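Local coordinates for R.Ecl18kI (Enterobacter cloacae, PDB 2GB7), which cuts double-stranded DNA as a type II restriction endonuclease, recognising 5'-CCNGG-3', cleaving before the first C and flipping out nucleotides as part of its specificity, at the interface of chains A and B. Numbering follows the deposited sequence. Chains: chain A/B, R.Ecl18kI.

Contact 1: the interface of chains A and B. Residues chain A 94-95, 98; chain B 76, 80, 85, 93-94, 97.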
loop_
_atom_site.group_PDB
_atom_site.type_symbol
_atom_site.label_atom_id
_atom_site.label_comp_id
_atom_site.label_asym_id
_atom_site.label_seq_id
_atom_site.Cartn_x
_atom_site.Cartn_y
_atom_site.Cartn_z
ATOM N N ILE A 94 32.919 6.970 12.970
ATOM C CA ILE A 94 31.685 6.232 12.675
ATOM C C ILE A 94 30.511 6.741 13.510
ATOM O O ILE A 94 29.460 7.050 12.961
ATOM C CB ILE A 94 31.834 4.699 12.795
ATOM C CG1 ILE A 94 32.839 4.210 11.745
ATOM C CG2 ILE A 94 30.464 4.011 12.664
ATOM C CD1 ILE A 94 33.214 2.749 11.842
ATOM N N ARG A 95 30.710 6.851 14.823
ATOM C CA ARG A 95 29.719 7.475 15.707
ATOM C C ARG A 95 29.231 8.794 15.134
ATOM O O ARG A 95 28.034 8.980 15.000
ATOM C CB ARG A 95 30.287 7.704 17.111
ATOM C CG ARG A 95 30.385 6.448 17.965
ATOM C CD ARG A 95 29.093 6.132 18.696
ATOM N NE ARG A 95 28.734 7.172 19.658
ATOM N N THR A 98 27.025 8.198 12.174
ATOM C CA THR A 98 25.715 7.686 12.573
ATOM C C THR A 98 24.858 8.735 13.285
ATOM O O THR A 98 23.676 8.536 13.437
ATOM C CB THR A 98 25.785 6.405 13.476
ATOM O OG1 THR A 98 26.353 6.720 14.770
ATOM C CG2 THR A 98 26.609 5.307 12.814
ATOM N N LEU B 76 22.164 1.859 15.311
ATOM C CA LEU B 76 23.366 1.743 14.494
ATOM C C LEU B 76 24.617 1.537 15.339
ATOM O O LEU B 76 25.587 0.924 14.895
ATOM C CB LEU B 76 23.539 2.982 13.615
ATOM C CG LEU B 76 22.595 3.114 12.418
ATOM C CD1 LEU B 76 22.767 4.471 11.716
ATOM C CD2 LEU B 76 22.801 1.967 11.433
ATOM N N ILE B 80 28.847 -1.024 15.515
ATOM C CA ILE B 80 30.216 -0.513 15.523
ATOM C C ILE B 80 31.141 -1.527 16.197
ATOM O O ILE B 80 30.862 -2.008 17.299
ATOM C CB ILE B 80 30.343 0.869 16.195
ATOM C CG1 ILE B 80 29.420 1.882 15.532
ATOM C CG2 ILE B 80 31.772 1.383 16.052
ATOM C CD1 ILE B 80 29.378 3.224 16.248
ATOM N N ILE B 85 37.978 -1.860 13.699
ATOM C CA ILE B 85 38.290 -0.567 13.101
ATOM C C ILE B 85 39.496 0.132 13.719
ATOM O O ILE B 85 39.885 1.217 13.279
ATOM C CB ILE B 85 37.063 0.349 13.176
ATOM C CG1 ILE B 85 36.010 -0.147 12.194
ATOM C CG2 ILE B 85 37.432 1.778 12.849
ATOM C CD1 ILE B 85 34.586 0.055 12.667
ATOM N N ALA B 93 37.444 3.962 8.128
ATOM C CA ALA B 93 36.543 3.420 9.138
ATOM C C ALA B 93 35.085 3.549 8.660
ATOM O O ALA B 93 34.333 2.564 8.615
ATOM C CB ALA B 93 36.733 4.145 10.447
ATOM N N ILE B 94 34.702 4.770 8.291
ATOM C CA ILE B 94 33.368 5.033 7.758
ATOM C C ILE B 94 33.133 4.235 6.482
ATOM O O ILE B 94 32.105 3.562 6.345
ATOM C CB ILE B 94 33.138 6.540 7.504
ATOM C CG1 ILE B 94 33.136 7.297 8.833
ATOM C CG2 ILE B 94 31.821 6.765 6.734
ATOM C CD1 ILE B 94 33.592 8.734 8.727
ATOM N N PHE B 97 32.365 0.829 7.405
ATOM C CA PHE B 97 31.014 0.803 7.946
ATOM C C PHE B 97 29.990 0.766 6.821
ATOM O O PHE B 97 29.055 -0.044 6.857
ATOM C CB PHE B 97 30.795 2.017 8.833
ATOM C CG PHE B 97 29.545 1.954 9.639
ATOM C CD1 PHE B 97 29.485 1.169 10.786
ATOM C CD2 PHE B 97 28.432 2.702 9.270
ATOM C CE1 PHE B 97 28.316 1.126 11.554
ATOM C CE2 PHE B 97 27.258 2.652 10.018
ATOM C CZ PHE B 97 27.206 1.869 11.172
#

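Contact 2: the interface of chains A and B. Residues chain A 105, 109; chain B 76, 105, 109.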
loop_
_atom_site.group_PDB
_atom_site.type_symbol
_atom_site.label_atom_id
_atom_site.label_comp_id
_atom_site.label_asym_id
_atom_site.label_seq_id
_atom_site.Cartn_x
_atom_site.Cartn_y
_atom_site.Cartn_z
ATOM N N ILE A 105 20.940 8.693 5.449
ATOM C CA ILE A 105 20.962 7.210 5.441
ATOM C C ILE A 105 19.571 6.588 5.350
ATOM O O ILE A 105 19.265 5.755 4.469
ATOM C CB ILE A 105 21.704 6.658 6.690
ATOM C CG1 ILE A 105 23.137 7.204 6.774
ATOM C CG2 ILE A 105 21.699 5.138 6.689
ATOM C CD1 ILE A 105 23.897 6.782 8.028
ATOM N N ALA A 109 17.945 4.429 2.028
ATOM C CA ALA A 109 17.240 3.134 2.208
ATOM C C ALA A 109 15.770 3.189 1.860
ATOM O O ALA A 109 15.210 2.205 1.318
ATOM C CB ALA A 109 17.409 2.628 3.630
ATOM N N LEU B 76 22.164 1.859 15.311
ATOM C CA LEU B 76 23.366 1.743 14.494
ATOM C C LEU B 76 24.617 1.537 15.339
ATOM O O LEU B 76 25.587 0.924 14.895
ATOM C CB LEU B 76 23.539 2.982 13.615
ATOM C CG LEU B 76 22.595 3.114 12.418
ATOM C CD1 LEU B 76 22.767 4.471 11.716
ATOM C CD2 LEU B 76 22.801 1.967 11.433
ATOM N N ILE B 105 21.851 -1.886 7.922
ATOM C CA ILE B 105 21.453 -0.481 7.835
ATOM C C ILE B 105 20.136 -0.393 7.086
ATOM O O ILE B 105 19.192 0.290 7.523
ATOM C CB ILE B 105 22.541 0.356 7.123
ATOM C CG1 ILE B 105 23.796 0.388 7.987
ATOM C CG2 ILE B 105 22.074 1.796 6.890
ATOM C CD1 ILE B 105 24.982 1.088 7.320
ATOM N N ALA B 109 16.394 0.917 8.489
ATOM C CA ALA B 109 15.606 1.959 7.829
ATOM C C ALA B 109 14.270 1.407 7.361
ATOM O O ALA B 109 13.243 2.072 7.492
ATOM C CB ALA B 109 16.363 2.538 6.661
#

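Contact 1: the interface of chains A and B
A:Ile94 and A:Thr98, one turn apart on helix 90-100, press into an apolar patch of chain B in a two-fold symmetric, mainly helical interface that joins the two copies of this restriction endonuclease. B:Phe97, from the same helix of the partner, forms the floor. The CG2 methyl of A:Ile94 rests over one face of its ring, 3.7 Å from the centroid and displaced toward the rim, a CH-pi contact whose nearest ring atom is CD1. The CG2 methyl of A:Thr98 comes to the same face beyond the opposite rim, 3.9 Å from CZ of B:Phe97, the two side chains lying nearly perpendicular.

The branches of A:Ile94 divide the work. With CG1 anti to the carbonyl carbon (chi1 -64°), CG2 is left to point at the ring, where it also meets CG1 of B:Ile80 at 3.7 Å, the two isoleucines running antiparallel, side by side. The extended CG1-CD1 arm runs the other way: CD1 lies 4.0 Å from CB of B:Ala93 and faces the tip of B:Ile85, although the modelled closeness of those two methyls is doubtful. A:Ile94 loses 102 Å² to the partner, far more than any other residue of the patch.

Two neighbours close the flanks. CD1 of B:Ile80 lies crosswise 3.8 Å from CG of A:Arg95, whose incomplete side chain contributes here through its aliphatic stem. CB of B:Leu76 reaches CG2 of A:Thr98 at 3.9 Å. The rotation of that threonine is fixed within chain A: its hydroxyl OG1 bonds to the carbonyl O of A:Arg95 at 2.8 Å, approaching at 118° to the C=O bond and tilted 21° from the carbonyl plane, which gives the hydroxyl a partner inside chain A and leaves the methyl turned toward chain B. Repeated with the chains exchanged, the patch helps hold together the dimer through which the enzyme probably addresses both strands of its site.

Contact 2: the interface of chains A and B
A:Ala109 and B:Ala109 meet methyl to methyl where the long helices 102-134 of the two chains cross, in an enzyme of the EcoRII C-terminal family of restriction endonucleases. Their CB atoms are 3.2 Å apart, closer than two methyl carbons normally pack. One helical turn earlier, A:Ile105 and B:Ile105 pair through their CG2 methyls at 3.4 Å, again a close fit. The isoleucine side chains are set roughly square to one another.

Both isoleucines adopt nearly the same rotamer, with chi1 of -57° in chain A and -66° in chain B. Each CG2 methyl is thereby turned away from its own backbone N and toward the other chain, while the longer CG1-CD1 branch lies beside that N and the CD1 ends stay farther from each other.

The backbones draw together toward the alanines. The CA atoms of A:Ile105 and B:Ile105 are 8.1 Å apart, whereas those of A:Ala109 and B:Ala109 are 6.0 Å apart, and the small alanine methyls probably permit this approach.

In the outer shell, B:Leu76, near the end of helix 49-77 of chain B, borders the crossing. Its CD2 packs 3.9 Å from CG1 of B:Ile105 within its own chain and may help steady that side chain, while its CD1 stands 4.5 Å from CD1 of A:Ile105, a looser approach across the interface.

Contact 1 and contact 2 lie about 12 Å apart, measured between the centres of their C-alpha atoms, and share B:Leu76. They use successive elements: helix 90-100 supplies the chain A side of contact 1, and helix 102-134, which begins almost immediately afterwards, supplies that of contact 2. The core of contact 2 pairs equivalent residues and so lies about the two-fold axis, whereas contact 1 joins mainly non-equivalent residues and recurs as a twin with the chains exchanged. B:Leu76 bridges the two, so the apolar surface probably continues from the helix crossing to its flanks, an arrangement likely to fix the relative orientation of the two subunits.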